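Local coordinates for extracellular invertase (Aspergillus kawachii, PDB 5XH8), which probably hydrolyses sucrose and transfers its fructosyl unit to build fructooligosaccharides such as 1-kestose, as a family 32 beta-fructofuranosidase, at residues L53-F58 with S67-D72; T75-N80 with A599-Q604. All coordinates share one frame; numbering follows the deposited sequence.

Contact 1 of 2, residues L53-F58 with S67-D72; sequences LFHVGF and SATTDD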
ATOM      1  N   LEU A  53      -9.626   5.902  32.930  1.00 28.61           N
ATOM      2  CA  LEU A  53      -8.152   5.881  33.017  1.00 28.57           C
ATOM      3  C   LEU A  53      -7.548   6.579  31.834  1.00 26.55           C
ATOM      4  O   LEU A  53      -8.018   6.411  30.698  1.00 27.06           O
ATOM      5  CB  LEU A  53      -7.588   4.469  32.994  1.00 29.41           C
ATOM      6  CG  LEU A  53      -7.683   3.594  34.212  1.00 31.29           C
ATOM      7  CD1 LEU A  53      -7.162   2.199  33.859  1.00 31.92           C
ATOM      8  CD2 LEU A  53      -6.890   4.223  35.344  1.00 31.41           C
ATOM      9  N   PHE A  54      -6.476   7.315  32.101  1.00 25.28           N
ATOM     10  CA  PHE A  54      -5.732   7.969  31.077  1.00 24.28           C
ATOM     11  C   PHE A  54      -4.519   7.120  30.702  1.00 24.74           C
ATOM     12  O   PHE A  54      -3.679   6.802  31.552  1.00 25.88           O
ATOM     13  CB  PHE A  54      -5.302   9.347  31.528  1.00 25.08           C
ATOM     14  CG  PHE A  54      -4.683  10.164  30.442  1.00 25.27           C
ATOM     15  CD1 PHE A  54      -5.392  10.426  29.259  1.00 26.25           C
ATOM     16  CD2 PHE A  54      -3.406  10.659  30.570  1.00 26.20           C
ATOM     17  CE1 PHE A  54      -4.835  11.190  28.245  1.00 25.89           C
ATOM     18  CE2 PHE A  54      -2.838  11.413  29.558  1.00 28.43           C
ATOM     19  CZ  PHE A  54      -3.550  11.683  28.387  1.00 28.06           C
ATOM     20  N   HIS A  55      -4.434   6.786  29.418  1.00 23.86           N
ATOM     21  CA  HIS A  55      -3.360   5.969  28.865  1.00 23.52           C
ATOM     22  C   HIS A  55      -2.351   6.889  28.219  1.00 23.28           C
ATOM     23  O   HIS A  55      -2.743   7.752  27.445  1.00 20.97           O
ATOM     24  CB  HIS A  55      -3.893   5.018  27.799  1.00 23.55           C
ATOM     25  CG  HIS A  55      -4.765   3.940  28.345  1.00 23.25           C
ATOM     26  ND1 HIS A  55      -4.506   2.606  28.133  1.00 23.58           N
ATOM     27  CD2 HIS A  55      -5.863   3.994  29.133  1.00 23.62           C
ATOM     28  CE1 HIS A  55      -5.419   1.884  28.749  1.00 24.24           C
ATOM     29  NE2 HIS A  55      -6.259   2.701  29.359  1.00 24.03           N
ATOM     30  N   VAL A  56      -1.068   6.701  28.563  1.00 22.11           N
ATOM     31  CA  VAL A  56       0.047   7.341  27.880  1.00 22.72           C
ATOM     32  C   VAL A  56       0.823   6.290  27.054  1.00 22.30           C
ATOM     33  O   VAL A  56       0.899   5.121  27.436  1.00 23.79           O
ATOM     34  CB  VAL A  56       1.018   8.090  28.845  1.00 25.55           C
ATOM     35  CG1 VAL A  56       0.296   9.176  29.629  1.00 25.98           C
ATOM     36  CG2 VAL A  56       1.701   7.134  29.807  1.00 26.99           C
ATOM     37  N   GLY A  57       1.416   6.709  25.945  1.00 20.03           N
ATOM     38  CA  GLY A  57       2.160   5.815  25.061  1.00 19.93           C
ATOM     39  C   GLY A  57       3.447   6.488  24.639  1.00 19.02           C
ATOM     40  O   GLY A  57       3.586   7.708  24.750  1.00 19.77           O
ATOM     41  N   PHE A  58       4.385   5.689  24.160  1.00 18.89           N
ATOM     42  CA  PHE A  58       5.679   6.190  23.677  1.00 19.81           C
ATOM     43  C   PHE A  58       6.404   5.106  22.892  1.00 19.19           C
ATOM     44  O   PHE A  58       6.266   3.923  23.192  1.00 20.05           O
ATOM     45  CB  PHE A  58       6.569   6.716  24.828  1.00 19.81           C
ATOM     46  CG  PHE A  58       6.559   5.840  26.040  1.00 20.29           C
ATOM     47  CD1 PHE A  58       7.368   4.718  26.106  1.00 21.33           C
ATOM     48  CD2 PHE A  58       5.717   6.116  27.098  1.00 20.40           C
ATOM     49  CE1 PHE A  58       7.329   3.880  27.220  1.00 22.79           C
ATOM     50  CE2 PHE A  58       5.678   5.300  28.209  1.00 20.92           C
ATOM     51  CZ  PHE A  58       6.477   4.169  28.274  1.00 21.63           C
ATOM     52  N   SER A  67       3.205   1.475  26.739  1.00 20.38           N
ATOM     53  CA  SER A  67       2.131   2.233  27.368  1.00 20.54           C
ATOM     54  C   SER A  67       2.038   2.030  28.883  1.00 20.20           C
ATOM     55  O   SER A  67       2.517   1.047  29.441  1.00 20.40           O
ATOM     56  CB  SER A  67       0.792   1.882  26.685  1.00 20.00           C
ATOM     57  OG  SER A  67      -0.243   2.749  27.087  1.00 19.87           O
ATOM     58  N   ALA A  68       1.428   3.009  29.532  1.00 21.69           N
ATOM     59  CA  ALA A  68       1.096   2.964  30.957  1.00 22.20           C
ATOM     60  C   ALA A  68      -0.209   3.731  31.197  1.00 23.87           C
ATOM     61  O   ALA A  68      -0.631   4.525  30.339  1.00 23.63           O
ATOM     62  CB  ALA A  68       2.217   3.595  31.776  1.00 22.25           C
ATOM     63  N   THR A  69      -0.838   3.489  32.352  1.00 22.85           N
ATOM     64  CA  THR A  69      -2.055   4.178  32.731  1.00 23.94           C
ATOM     65  C   THR A  69      -1.838   5.019  33.976  1.00 25.14           C
ATOM     66  O   THR A  69      -0.920   4.758  34.774  1.00 24.39           O
ATOM     67  CB  THR A  69      -3.213   3.202  33.001  1.00 24.92           C
ATOM     68  OG1 THR A  69      -2.839   2.287  34.034  1.00 23.35           O
ATOM     69  CG2 THR A  69      -3.579   2.408  31.725  1.00 25.23           C
ATOM     70  N   THR A  70      -2.684   6.037  34.122  1.00 24.70           N
ATOM     71  CA  THR A  70      -2.745   6.825  35.337  1.00 24.86           C
ATOM     72  C   THR A  70      -4.205   7.083  35.729  1.00 27.75           C
ATOM     73  O   THR A  70      -5.051   7.358  34.849  1.00 25.89           O
ATOM     74  CB  THR A  70      -1.973   8.127  35.209  1.00 25.19           C
ATOM     75  OG1 THR A  70      -2.080   8.863  36.435  1.00 24.15           O
ATOM     76  CG2 THR A  70      -2.474   8.999  34.061  1.00 26.39           C
ATOM     77  N   ASP A  71      -4.494   6.984  37.035  1.00 27.32           N
ATOM     78  CA  ASP A  71      -5.816   7.341  37.543  1.00 27.90           C
ATOM     79  C   ASP A  71      -5.822   8.675  38.237  1.00 29.20           C
ATOM     80  O   ASP A  71      -6.875   9.092  38.722  1.00 29.72           O
ATOM     81  CB  ASP A  71      -6.408   6.241  38.441  1.00 30.45           C
ATOM     82  CG  ASP A  71      -5.646   6.052  39.754  1.00 30.17           C
ATOM     83  OD1 ASP A  71      -5.144   7.020  40.327  1.00 30.79           O
ATOM     84  OD2 ASP A  71      -5.569   4.909  40.210  1.00 32.57           O
ATOM     85  N   ASP A  72      -4.669   9.354  38.282  1.00 26.60           N
ATOM     86  CA  ASP A  72      -4.563  10.621  39.005  1.00 28.33           C
ATOM     87  C   ASP A  72      -3.783  11.716  38.268  1.00 27.19           C
ATOM     88  O   ASP A  72      -3.712  12.868  38.736  1.00 26.52           O
ATOM     89  CB  ASP A  72      -3.954  10.346  40.404  1.00 29.91           C
ATOM     90  CG  ASP A  72      -2.553   9.701  40.323  1.00 30.65           C
ATOM     91  OD1 ASP A  72      -1.992   9.600  39.200  1.00 28.73           O
ATOM     92  OD2 ASP A  72      -2.005   9.288  41.364  1.00 30.87           O
TER
HETATM   93  O   HOH W   1      -2.673   1.624  26.292  1.00 21.17           O

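Contact 2 of 2, residues T75-N80 with A599-Q604; sequences TYQDLN and AWPDRQ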
ATOM      1  N   THR A  75       0.846   9.630  39.094  1.00 24.63           N
ATOM      2  CA  THR A  75       1.525   8.355  39.148  1.00 25.09           C
ATOM      3  C   THR A  75       1.014   7.410  38.054  1.00 24.84           C
ATOM      4  O   THR A  75      -0.118   7.544  37.572  1.00 25.60           O
ATOM      5  CB  THR A  75       1.279   7.675  40.501  1.00 26.49           C
ATOM      6  OG1 THR A  75      -0.123   7.375  40.622  1.00 27.60           O
ATOM      7  CG2 THR A  75       1.740   8.571  41.659  1.00 26.44           C
ATOM      8  N   TYR A  76       1.841   6.430  37.713  1.00 23.29           N
ATOM      9  CA  TYR A  76       1.603   5.556  36.561  1.00 23.71           C
ATOM     10  C   TYR A  76       1.775   4.091  36.903  1.00 24.46           C
ATOM     11  O   TYR A  76       2.536   3.740  37.821  1.00 25.33           O
ATOM     12  CB  TYR A  76       2.548   5.944  35.406  1.00 21.99           C
ATOM     13  CG  TYR A  76       2.409   7.384  35.029  1.00 21.67           C
ATOM     14  CD1 TYR A  76       3.122   8.365  35.707  1.00 22.19           C
ATOM     15  CD2 TYR A  76       1.518   7.794  34.028  1.00 21.64           C
ATOM     16  CE1 TYR A  76       2.979   9.704  35.396  1.00 21.94           C
ATOM     17  CE2 TYR A  76       1.377   9.137  33.703  1.00 21.23           C
ATOM     18  CZ  TYR A  76       2.114  10.094  34.389  1.00 21.26           C
ATOM     19  OH  TYR A  76       2.008  11.437  34.086  1.00 22.80           O
ATOM     20  N   GLN A  77       1.084   3.248  36.140  1.00 24.99           N
ATOM     21  CA  GLN A  77       1.215   1.793  36.187  1.00 27.18           C
ATOM     22  C   GLN A  77       1.565   1.300  34.779  1.00 26.27           C
ATOM     23  O   GLN A  77       0.831   1.569  33.816  1.00 25.45           O
ATOM     24  CB  GLN A  77      -0.114   1.130  36.588  1.00 30.45           C
ATOM     25  CG  GLN A  77      -0.385   1.041  38.071  1.00 36.36           C
ATOM     26  CD  GLN A  77      -0.524   2.392  38.773  1.00 41.87           C
ATOM     27  OE1 GLN A  77      -1.185   3.339  38.280  1.00 42.17           O
ATOM     28  NE2 GLN A  77       0.090   2.486  39.964  1.00 43.56           N
ATOM     29  N   ASP A  78       2.622   0.510  34.669  1.00 24.32           N
ATOM     30  CA  ASP A  78       2.988  -0.090  33.395  1.00 25.14           C
ATOM     31  C   ASP A  78       1.893  -1.022  32.874  1.00 25.78           C
ATOM     32  O   ASP A  78       1.259  -1.707  33.651  1.00 25.34           O
ATOM     33  CB  ASP A  78       4.272  -0.894  33.530  1.00 24.77           C
ATOM     34  CG  ASP A  78       5.469  -0.015  33.783  1.00 24.99           C
ATOM     35  OD1 ASP A  78       5.781   0.828  32.908  1.00 23.02           O
ATOM     36  OD2 ASP A  78       6.044  -0.135  34.893  1.00 25.69           O
ATOM     37  N   LEU A  79       1.697  -1.033  31.555  1.00 24.73           N
ATOM     38  CA  LEU A  79       1.004  -2.118  30.887  1.00 25.22           C
ATOM     39  C   LEU A  79       2.059  -3.079  30.399  1.00 24.78           C
ATOM     40  O   LEU A  79       3.126  -2.646  29.966  1.00 24.60           O
ATOM     41  CB  LEU A  79       0.115  -1.596  29.754  1.00 24.47           C
ATOM     42  CG  LEU A  79      -1.014  -0.687  30.254  1.00 26.36           C
ATOM     43  CD1 LEU A  79      -1.647   0.110  29.117  1.00 26.85           C
ATOM     44  CD2 LEU A  79      -2.087  -1.449  31.030  1.00 27.05           C
ATOM     45  N   ASN A  80       1.780  -4.381  30.495  1.00 26.67           N
ATOM     46  CA  ASN A  80       2.708  -5.444  30.038  1.00 29.85           C
ATOM     47  C   ASN A  80       4.089  -5.390  30.611  1.00 30.48           C
ATOM     48  O   ASN A  80       5.038  -5.779  29.918  1.00 31.88           O
ATOM     49  CB  ASN A  80       2.954  -5.382  28.531  1.00 33.40           C
ATOM     50  CG  ASN A  80       1.705  -5.364  27.740  1.00 34.45           C
ATOM     51  OD1 ASN A  80       1.588  -4.612  26.781  1.00 40.01           O
ATOM     52  ND2 ASN A  80       0.768  -6.196  28.114  1.00 35.95           N
ATOM     53  N   ALA A 599       6.704   8.532  40.840  1.00 27.03           N
ATOM     54  CA  ALA A 599       5.697   8.446  39.777  1.00 26.05           C
ATOM     55  C   ALA A 599       5.396   7.013  39.359  1.00 25.70           C
ATOM     56  O   ALA A 599       4.418   6.800  38.638  1.00 26.10           O
ATOM     57  CB  ALA A 599       6.104   9.290  38.574  1.00 26.02           C
ATOM     58  N   TRP A 600       6.217   6.052  39.806  1.00 24.39           N
ATOM     59  CA  TRP A 600       6.074   4.649  39.488  1.00 26.12           C
ATOM     60  C   TRP A 600       6.009   3.782  40.756  1.00 27.67           C
ATOM     61  O   TRP A 600       6.869   2.929  40.950  1.00 28.46           O
ATOM     62  CB  TRP A 600       7.248   4.203  38.563  1.00 26.24           C
ATOM     63  CG  TRP A 600       7.228   4.917  37.248  1.00 26.17           C
ATOM     64  CD1 TRP A 600       7.917   6.050  36.918  1.00 25.74           C
ATOM     65  CD2 TRP A 600       6.428   4.589  36.100  1.00 25.07           C
ATOM     66  NE1 TRP A 600       7.620   6.437  35.637  1.00 25.99           N
ATOM     67  CE2 TRP A 600       6.704   5.563  35.110  1.00 25.85           C
ATOM     68  CE3 TRP A 600       5.514   3.573  35.815  1.00 25.58           C
ATOM     69  CZ2 TRP A 600       6.092   5.550  33.850  1.00 26.78           C
ATOM     70  CZ3 TRP A 600       4.907   3.551  34.554  1.00 25.19           C
ATOM     71  CH2 TRP A 600       5.203   4.543  33.589  1.00 25.37           C
ATOM     72  N   PRO A 601       4.932   3.918  41.565  1.00 29.61           N
ATOM     73  CA  PRO A 601       4.886   3.231  42.868  1.00 30.25           C
ATOM     74  C   PRO A 601       4.881   1.713  42.808  1.00 32.56           C
ATOM     75  O   PRO A 601       5.231   1.099  43.801  1.00 32.84           O
ATOM     76  CB  PRO A 601       3.589   3.755  43.522  1.00 30.02           C
ATOM     77  CG  PRO A 601       2.739   4.202  42.374  1.00 30.19           C
ATOM     78  CD  PRO A 601       3.711   4.719  41.333  1.00 30.46           C
ATOM     79  N   ASP A 602       4.496   1.114  41.682  1.00 32.43           N
ATOM     80  CA  ASP A 602       4.485  -0.338  41.548  1.00 34.82           C
ATOM     81  C   ASP A 602       5.713  -0.913  40.856  1.00 36.42           C
ATOM     82  O   ASP A 602       5.764  -2.113  40.677  1.00 37.35           O
ATOM     83  CB  ASP A 602       3.202  -0.800  40.857  1.00 37.84           C
ATOM     84  CG  ASP A 602       1.946  -0.255  41.537  1.00 40.63           C
ATOM     85  OD1 ASP A 602       1.870  -0.263  42.774  1.00 43.58           O
ATOM     86  OD2 ASP A 602       1.029   0.212  40.832  1.00 49.41           O
ATOM     87  N   ARG A 603       6.694  -0.077  40.487  1.00 36.94           N
ATOM     88  CA  ARG A 603       8.061  -0.541  40.172  1.00 41.63           C
ATOM     89  C   ARG A 603       8.972  -0.466  41.413  1.00 49.15           C
ATOM     90  O   ARG A 603       8.836   0.457  42.237  1.00 52.52           O
ATOM     91  CB  ARG A 603       8.722   0.377  39.123  1.00 37.61           C
ATOM     92  CG  ARG A 603       8.180   0.320  37.715  1.00 33.28           C
ATOM     93  CD  ARG A 603       8.927   1.315  36.835  1.00 30.89           C
ATOM     94  NE  ARG A 603       8.254   1.532  35.538  1.00 28.36           N
ATOM     95  CZ  ARG A 603       8.597   2.468  34.654  1.00 25.81           C
ATOM     96  NH1 ARG A 603       9.608   3.294  34.902  1.00 25.63           N
ATOM     97  NH2 ARG A 603       7.918   2.599  33.512  1.00 25.11           N
ATOM     98  N   GLN A 604       9.956  -1.358  41.491  1.00 59.00           N
ATOM     99  CA  GLN A 604      11.035  -1.249  42.509  1.00 66.87           C
ATOM    100  C   GLN A 604      12.268  -0.362  42.122  1.00 69.98           C
ATOM    101  O   GLN A 604      13.040   0.020  43.006  1.00 67.92           O
ATOM    102  CB  GLN A 604      11.519  -2.647  42.926  1.00 71.79           C
ATOM    103  CG  GLN A 604      11.861  -2.745  44.413  1.00 76.09           C
ATOM    104  CD  GLN A 604      12.851  -3.854  44.746  1.00 79.49           C
ATOM    105  OE1 GLN A 604      12.984  -4.834  44.014  1.00 84.49           O
ATOM    106  NE2 GLN A 604      13.548  -3.702  45.867  1.00 80.09           N
TER
HETATM  107  O   HOH W   2       4.237   1.926  38.894  1.00 23.35           O

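Contact 1 of 2, residues L53-F58 with S67-D72
His55 and Thr69 face each other as a non-hydrogen-bonded pair of an antiparallel beta hairpin, strands 54-60 and 65-70, within one blade of the family 32 beta-propeller. The His55 side chain starts with CB, which sits near Ala68 O. Chi1 of -69° sets CG anti to the carbonyl carbon, and the imidazole lies beside Thr69, the two side chains running the same way. Thr69 CG2 stands almost directly over the ring centre, 3.5 Å from the centroid, a CH-pi contact in which CE1 and NE2 are the nearest ring atoms and CG and CD2 lie slightly farther from the methyl. In the ring plane, Leu53 O lies at the CD2 edge, while ND1 hydrogen-bonds a water 2.8 Å away, which in turn donates to Ser67 OG. A stack with Tyr46 of the adjacent strand 37-47 adds to this packing.

The backbones are stitched by paired bonds at Phe54 with Thr70 and at Val56 with Ala68. On the sheet face opposite to His55, Val56 CG2 packs against Ala68 CB, and Thr70 CG2 meets Phe54 CB and the edge of its ring. Thr70 OG1 bonds Thr75 O and accepts from Asp72 N, forming an ST turn as the strand ends. There Leu53 divides its two methyls, CD1 touching Thr69 CB and CG2 loosely and CD2 lying 3.7 Å from Asp71 CB.

Val56 O is held twice. Ala68 N donates from 3.0 Å, tilted 20° from the carbonyl plane, while the hydroxyl of Ser67 arrives from the opposite face of that plane, its OG 2.7 Å from Val56 O.

Contact 2 of 2, residues T75-N80 with A599-Q604
Arg603 NH2 is gripped twice, by Asp78 OD1 across the contact and by the carbonyl oxygen of Leu33. Arg603 NH2 reaches Asp78 OD1 at 2.8 Å in a nearly straight bond, and Arg603 NE makes an equally short one to Asp78 OD2. This is a side-on, two-nitrogen salt bridge: each carboxylate oxygen uses its syn lone pair, and the carboxylate and guanidinium planes lie 3° apart. Extended from CG to NE, the arginine chain carries the guanidinium over the Trp600 indole, whose CD2 lies beneath its centre.

The opposite face of the indole receives Tyr76 CB, 3.6 Å from the centroid of the six-membered ring, in a CH-pi contact. Trp600 NE1 is bonded to His31 O, which helps fix the ring. Nearby, Tyr76 N donates to Ala599 O at 2.8 Å, and the phenol end of Tyr76 bonds Tyr345 OH.

Residues 600-603 form a type I beta turn, with Asp602 inside it meeting the Gln77 amide. Chi2 of 64° bends the Gln77 chain at CD; from the amide beyond it, Gln77 NE2 donates to Asp602 OD2 at 2.6 Å, from above the carboxylate plane. One water, donating to Tyr76 O and accepting from Asp602 N, bridges the backbones.

Arg27 brings a second positive charge close to Arg603 NH1; the paired carboxylate of Asp78 would probably ease that repulsion, while its two-nitrogen grip would hold the guanidinium flat against the indole.

Overall arrangement
The centres of the two contacts lie 10 Å apart, and both reach the same mixed sheet. They come in series along the chain: contact 1 closes the hairpin 54-60/65-70, and the chain then turns back into strand 77-78, the next neighbour in that sheet, where contact 2 begins. Thr69 O probably bonds Gln77 N across these neighbours, and Ala68 CB touches Trp600 CH2, joining the two directly. Contact 1 is local and buried, whereas contact 2 spans more than 500 residues. It lays the loop following strand 585-594 of the C-terminal beta-sandwich against the propeller blade, tying the end of the chain back to its N-terminal domain.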